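Local coordinates for surface protein R28 (Streptococcus pyogenes, PDB 6S5Z) that is a cell-wall-anchored bacterial protein whose immunoglobulin-like Rib domain, the part in this chain, is implicated in infection, at residues Lys6-Val18 with Lys27-Asn39. Sequence-based numbering, arbitrary orientation.
With NA (sodium ion), chain C.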
loop_
_atom_site.group_PDB
_atom_site.type_symbol
_atom_site.label_atom_id
_atom_site.label_comp_id
_atom_site.label_asym_id
_atom_site.label_seq_id
_atom_site.Cartn_x
_atom_site.Cartn_y
_atom_site.Cartn_z
ATOM N N LYS A 6 -6.617 -11.187 -7.547
ATOM C CA LYS A 6 -5.520 -11.220 -6.586
ATOM C C LYS A 6 -4.511 -12.309 -6.901
ATOM O O LYS A 6 -3.394 -12.273 -6.370
ATOM C CB LYS A 6 -6.037 -11.337 -5.148
ATOM C CG LYS A 6 -6.729 -12.615 -4.771
ATOM C CD LYS A 6 -7.050 -12.570 -3.276
ATOM C CE LYS A 6 -5.825 -12.877 -2.425
ATOM N NZ LYS A 6 -5.952 -12.470 -0.975
ATOM N N ILE A 7 -4.881 -13.294 -7.717
ATOM C CA ILE A 7 -3.903 -14.269 -8.192
ATOM C C ILE A 7 -3.180 -13.761 -9.436
ATOM O O ILE A 7 -1.969 -13.958 -9.577
ATOM C CB ILE A 7 -4.581 -15.630 -8.441
ATOM C CG1 ILE A 7 -5.230 -16.140 -7.160
ATOM C CG2 ILE A 7 -3.570 -16.650 -8.907
ATOM C CD1 ILE A 7 -4.243 -16.353 -6.038
ATOM N N LYS A 8 -3.889 -13.075 -10.342
ATOM C CA LYS A 8 -3.257 -12.636 -11.586
ATOM C C LYS A 8 -2.201 -11.572 -11.333
ATOM O O LYS A 8 -1.162 -11.544 -12.011
ATOM C CB LYS A 8 -4.277 -12.071 -12.578
ATOM C CG LYS A 8 -5.312 -13.012 -13.109
ATOM C CD LYS A 8 -6.348 -12.217 -13.893
ATOM C CE LYS A 8 -7.234 -13.138 -14.709
ATOM N NZ LYS A 8 -8.247 -12.389 -15.476
ATOM N N TYR A 9 -2.457 -10.678 -10.385
ATOM C CA TYR A 9 -1.667 -9.470 -10.223
ATOM C C TYR A 9 -0.741 -9.591 -9.018
ATOM O O TYR A 9 -1.028 -10.311 -8.054
ATOM C CB TYR A 9 -2.579 -8.250 -10.102
ATOM C CG TYR A 9 -3.474 -8.104 -11.321
ATOM C CD1 TYR A 9 -2.954 -7.715 -12.560
ATOM C CD2 TYR A 9 -4.834 -8.364 -11.236
ATOM C CE1 TYR A 9 -3.774 -7.601 -13.682
ATOM C CE2 TYR A 9 -5.662 -8.244 -12.355
ATOM C CZ TYR A 9 -5.124 -7.872 -13.567
ATOM O OH TYR A 9 -5.961 -7.760 -14.661
ATOM N N SER A 10 0.394 -8.892 -9.096
ATOM C CA SER A 10 1.468 -9.009 -8.111
ATOM C C SER A 10 1.928 -7.635 -7.638
ATOM O O SER A 10 2.994 -7.144 -8.041
ATOM C CB SER A 10 2.635 -9.808 -8.696
ATOM O OG SER A 10 2.218 -11.125 -9.031
ATOM N N PRO A 11 1.153 -6.981 -6.774
ATOM C CA PRO A 11 1.594 -5.696 -6.225
ATOM C C PRO A 11 2.835 -5.864 -5.359
ATOM O O PRO A 11 3.004 -6.867 -4.658
ATOM C CB PRO A 11 0.389 -5.223 -5.403
ATOM C CG PRO A 11 -0.346 -6.473 -5.068
ATOM C CD PRO A 11 -0.124 -7.428 -6.194
ATOM N N GLU A 12 3.722 -4.880 -5.445
ATOM C CA GLU A 12 4.966 -4.883 -4.694
ATOM C C GLU A 12 5.098 -3.559 -3.978
ATOM O O GLU A 12 4.744 -2.511 -4.528
ATOM C CB GLU A 12 6.176 -5.095 -5.607
ATOM C CG GLU A 12 6.190 -6.450 -6.270
ATOM C CD GLU A 12 7.354 -6.616 -7.228
ATOM O OE1 GLU A 12 7.124 -6.472 -8.447
ATOM O OE2 GLU A 12 8.494 -6.845 -6.764
ATOM N N ALA A 13 5.641 -3.619 -2.766
ATOM C CA ALA A 13 5.774 -2.452 -1.912
ATOM C C ALA A 13 6.830 -1.490 -2.432
ATOM O O ALA A 13 7.847 -1.891 -3.014
ATOM C CB ALA A 13 6.148 -2.882 -0.496
ATOM N N LYS A 14 6.581 -0.211 -2.191
ATOM C CA LYS A 14 7.556 0.850 -2.365
ATOM C C LYS A 14 7.919 1.397 -0.992
ATOM O O LYS A 14 7.028 1.757 -0.210
ATOM C CB LYS A 14 7.002 1.966 -3.253
ATOM C CG LYS A 14 7.888 3.215 -3.281
ATOM C CD LYS A 14 7.330 4.292 -4.210
ATOM C CE LYS A 14 8.068 5.619 -4.012
ATOM N NZ LYS A 14 7.615 6.650 -4.989
ATOM N N HIS A 15 9.219 1.440 -0.692
ATOM C CA HIS A 15 9.685 2.051 0.546
ATOM C C HIS A 15 9.723 3.567 0.375
ATOM O O HIS A 15 10.471 4.080 -0.464
ATOM C CB HIS A 15 11.071 1.521 0.920
ATOM C CG HIS A 15 11.708 2.284 2.039
ATOM N ND1 HIS A 15 12.881 2.991 1.884
ATOM C CD2 HIS A 15 11.309 2.489 3.319
ATOM C CE1 HIS A 15 13.182 3.591 3.023
ATOM N NE2 HIS A 15 12.243 3.306 3.909
ATOM N N ARG A 16 8.938 4.287 1.175
ATOM C CA ARG A 16 8.921 5.743 1.136
ATOM C C ARG A 16 9.653 6.341 2.335
ATOM O O ARG A 16 9.694 5.753 3.428
ATOM C CB ARG A 16 7.484 6.279 1.109
ATOM C CG ARG A 16 6.608 5.779 -0.012
ATOM C CD ARG A 16 5.286 6.520 0.069
ATOM N NE ARG A 16 5.472 7.954 -0.151
ATOM C CZ ARG A 16 4.566 8.879 0.155
ATOM N NH1 ARG A 16 3.419 8.536 0.711
ATOM N NH2 ARG A 16 4.812 10.153 -0.084
ATOM N N THR A 17 10.227 7.527 2.114
ATOM C CA THR A 17 10.809 8.355 3.167
ATOM C C THR A 17 10.093 9.696 3.180
ATOM O O THR A 17 10.055 10.397 2.163
ATOM C CB THR A 17 12.306 8.559 2.946
ATOM O OG1 THR A 17 12.944 7.283 2.919
ATOM C CG2 THR A 17 12.899 9.390 4.070
ATOM N N VAL A 18 9.527 10.055 4.327
ATOM C CA VAL A 18 8.716 11.258 4.450
ATOM C C VAL A 18 9.079 11.985 5.738
ATOM O O VAL A 18 9.675 11.418 6.658
ATOM C CB VAL A 18 7.197 10.953 4.441
ATOM C CG1 VAL A 18 6.806 10.125 3.223
ATOM C CG2 VAL A 18 6.771 10.264 5.756
ATOM N N LYS A 27 -1.907 4.343 -1.962
ATOM C CA LYS A 27 -1.454 3.993 -3.301
ATOM C C LYS A 27 -0.000 4.379 -3.510
ATOM O O LYS A 27 0.691 3.785 -4.353
ATOM C CB LYS A 27 -2.334 4.685 -4.341
ATOM C CG LYS A 27 -1.935 4.383 -5.765
ATOM C CD LYS A 27 -2.955 4.922 -6.737
ATOM C CE LYS A 27 -2.607 4.575 -8.172
ATOM N NZ LYS A 27 -3.676 5.102 -9.073
ATOM N N ASP A 28 0.471 5.397 -2.791
ATOM C CA ASP A 28 1.829 5.878 -2.993
ATOM C C ASP A 28 2.869 4.931 -2.424
ATOM O O ASP A 28 4.065 5.118 -2.694
ATOM C CB ASP A 28 2.004 7.263 -2.379
ATOM C CG ASP A 28 1.334 8.351 -3.187
ATOM O OD1 ASP A 28 1.161 8.180 -4.415
ATOM O OD2 ASP A 28 1.005 9.396 -2.602
ATOM N N SER A 29 2.447 3.942 -1.640
ATOM C CA SER A 29 3.334 2.931 -1.086
ATOM C C SER A 29 3.373 1.660 -1.922
ATOM O O SER A 29 3.963 0.661 -1.489
ATOM C CB SER A 29 2.928 2.602 0.359
ATOM O OG SER A 29 3.356 3.633 1.234
ATOM N N ILE A 30 2.774 1.666 -3.107
ATOM C CA ILE A 30 2.820 0.520 -4.007
ATOM C C ILE A 30 3.695 0.891 -5.198
ATOM O O ILE A 30 3.447 1.903 -5.861
ATOM C CB ILE A 30 1.418 0.090 -4.471
ATOM C CG1 ILE A 30 0.552 -0.328 -3.281
ATOM C CG2 ILE A 30 1.516 -1.012 -5.522
ATOM C CD1 ILE A 30 1.101 -1.485 -2.498
ATOM N N ALA A 31 4.688 0.052 -5.483
ATOM C CA ALA A 31 5.723 0.415 -6.447
ATOM C C ALA A 31 5.242 0.283 -7.884
ATOM O O ALA A 31 5.733 0.999 -8.764
ATOM C CB ALA A 31 6.981 -0.453 -6.249
ATOM N N ASN A 32 4.292 -0.607 -8.151
ATOM C CA ASN A 32 4.012 -0.982 -9.528
ATOM C C ASN A 32 2.521 -0.904 -9.830
ATOM O O ASN A 32 1.941 -1.831 -10.402
ATOM C CB ASN A 32 4.575 -2.377 -9.788
ATOM C CG ASN A 32 3.888 -3.437 -8.952
ATOM O OD1 ASN A 32 3.358 -3.135 -7.878
ATOM N ND2 ASN A 32 3.874 -4.680 -9.443
ATOM N N THR A 33 1.873 0.222 -9.467
ATOM C CA THR A 33 0.450 0.391 -9.781
ATOM C C THR A 33 0.202 0.405 -11.281
ATOM O O THR A 33 -0.950 0.284 -11.710
ATOM C CB THR A 33 -0.129 1.683 -9.182
ATOM O OG1 THR A 33 0.580 2.825 -9.678
ATOM C CG2 THR A 33 -0.063 1.677 -7.663
ATOM N N ASP A 34 1.245 0.605 -12.086
ATOM C CA ASP A 34 1.117 0.473 -13.538
ATOM C C ASP A 34 0.986 -0.980 -13.981
ATOM O O ASP A 34 0.608 -1.233 -15.129
ATOM C CB ASP A 34 2.314 1.104 -14.245
ATOM C CG ASP A 34 3.637 0.485 -13.819
ATOM O OD1 ASP A 34 3.806 0.205 -12.615
ATOM O OD2 ASP A 34 4.500 0.253 -14.696
ATOM N N GLU A 35 1.305 -1.935 -13.111
ATOM C CA GLU A 35 1.173 -3.353 -13.410
ATOM C C GLU A 35 -0.080 -3.976 -12.805
ATOM O O GLU A 35 -0.224 -5.206 -12.819
ATOM C CB GLU A 35 2.424 -4.084 -12.933
ATOM C CG GLU A 35 3.661 -3.562 -13.617
ATOM C CD GLU A 35 4.923 -4.190 -13.100
ATOM O OE1 GLU A 35 4.829 -5.012 -12.160
ATOM O OE2 GLU A 35 6.005 -3.843 -13.623
ATOM N N LEU A 36 -0.984 -3.153 -12.267
ATOM C CA LEU A 36 -2.237 -3.537 -11.671
ATOM C C LEU A 36 -3.340 -2.809 -12.415
ATOM O O LEU A 36 -3.099 -1.716 -12.922
ATOM C CB LEU A 36 -2.279 -3.133 -10.188
ATOM C CG LEU A 36 -1.012 -3.520 -9.413
ATOM C CD1 LEU A 36 -1.082 -3.010 -7.982
ATOM C CD2 LEU A 36 -0.748 -5.027 -9.443
ATOM N N PRO A 37 -4.554 -3.359 -12.482
ATOM C CA PRO A 37 -5.637 -2.640 -13.163
ATOM C C PRO A 37 -5.742 -1.225 -12.617
ATOM O O PRO A 37 -5.577 -0.997 -11.421
ATOM C CB PRO A 37 -6.881 -3.470 -12.830
ATOM C CG PRO A 37 -6.333 -4.850 -12.537
ATOM C CD PRO A 37 -5.031 -4.597 -11.843
ATOM N N SER A 38 -5.930 -0.261 -13.514
ATOM C CA SER A 38 -5.943 1.129 -13.073
ATOM C C SER A 38 -7.217 1.488 -12.319
ATOM O O SER A 38 -7.252 2.545 -11.687
ATOM C CB SER A 38 -5.714 2.069 -14.260
ATOM O OG SER A 38 -6.709 1.931 -15.249
ATOM N N ASN A 39 -8.254 0.649 -12.361
ATOM C CA ASN A 39 -9.419 0.859 -11.511
ATOM C C ASN A 39 -9.308 0.165 -10.154
ATOM O O ASN A 39 -10.258 0.218 -9.373
ATOM C CB ASN A 39 -10.675 0.362 -12.211
ATOM C CG ASN A 39 -11.119 1.280 -13.317
ATOM O OD1 ASN A 39 -10.651 2.424 -13.426
ATOM N ND2 ASN A 39 -12.033 0.792 -14.144
HETATM NA NA NA C . -1.354 -11.239 -5.731
HETATM O O HOH W 1 0.868 -7.513 -11.639
HETATM O O HOH W 2 0.678 -12.439 -6.913
HETATM O O HOH W 3 6.996 -6.274 -11.148
HETATM O O HOH W 4 5.852 2.844 1.829
HETATM O O HOH W 5 5.058 6.864 -4.407
HETATM O O HOH W 6 1.965 6.062 1.182
HETATM O O HOH W 7 1.070 10.172 -0.155
HETATM O O HOH W 8 -1.908 -12.774 -3.561
HETATM O O HOH W 9 0.597 -10.491 -4.124
#
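Asn-32 ND2 spends both its hydrogens on acceptors lying near the plane of its amide: one goes across to Ser-10 O at 3.0 Å, the other to Glu-35 OE1 of its own segment, 2.9 Å away. Glu-12 N donates to Asn-32 OD1 from above the carbonyl plane. The side chain thus bridges the backbone of Ser-10 and Glu-12 on either side of Pro-11, while the bond to Glu-35 helps to fix its rotation; CG sits between the backbone N and the carbonyl carbon (chi1 64°), a turn that carries the amide to the facing chain. A water within bonding distance of both Glu-12 OE1 and Glu-35 OE1 probably eases their like charges, though acceptors outnumber its protons.

Ala-31 N gives a nearly straight bond to Glu-12 O (2.7 Å) and Lys-14 N reaches Ser-29 O (2.8 Å), forming a single beta bridge between Ala-13 and Ile-30. In this E-set Rib domain the pairing joins the chain leading into edge strand 16-19 to the connection toward strand 41-44. Ile-30 CB points away from the facing chain and the side chain packs on Val-62 of strand 56-65, though CG2 still touches Glu-12 O.

At one end, Pro-37 CD stands 3.5 Å from the centroid of the Tyr-9 ring, a CH-pi contact almost on the ring normal, with Lys-8 CB at the opposite face. Leu-36 wedges its two methyls against Tyr-9 CB and Pro-11 CB. The carbonyl oxygens of Lys-6 and Tyr-9 bind a sodium ion, joined by Asp-72 and three waters. At the other end, Arg-16 lays a guanidinium face over Asp-28 CB; a water links NH1 to Asp-28 OD2, which stands 4.2 Å from NH1 and well off the guanidinium plane, with no N-H aimed at it.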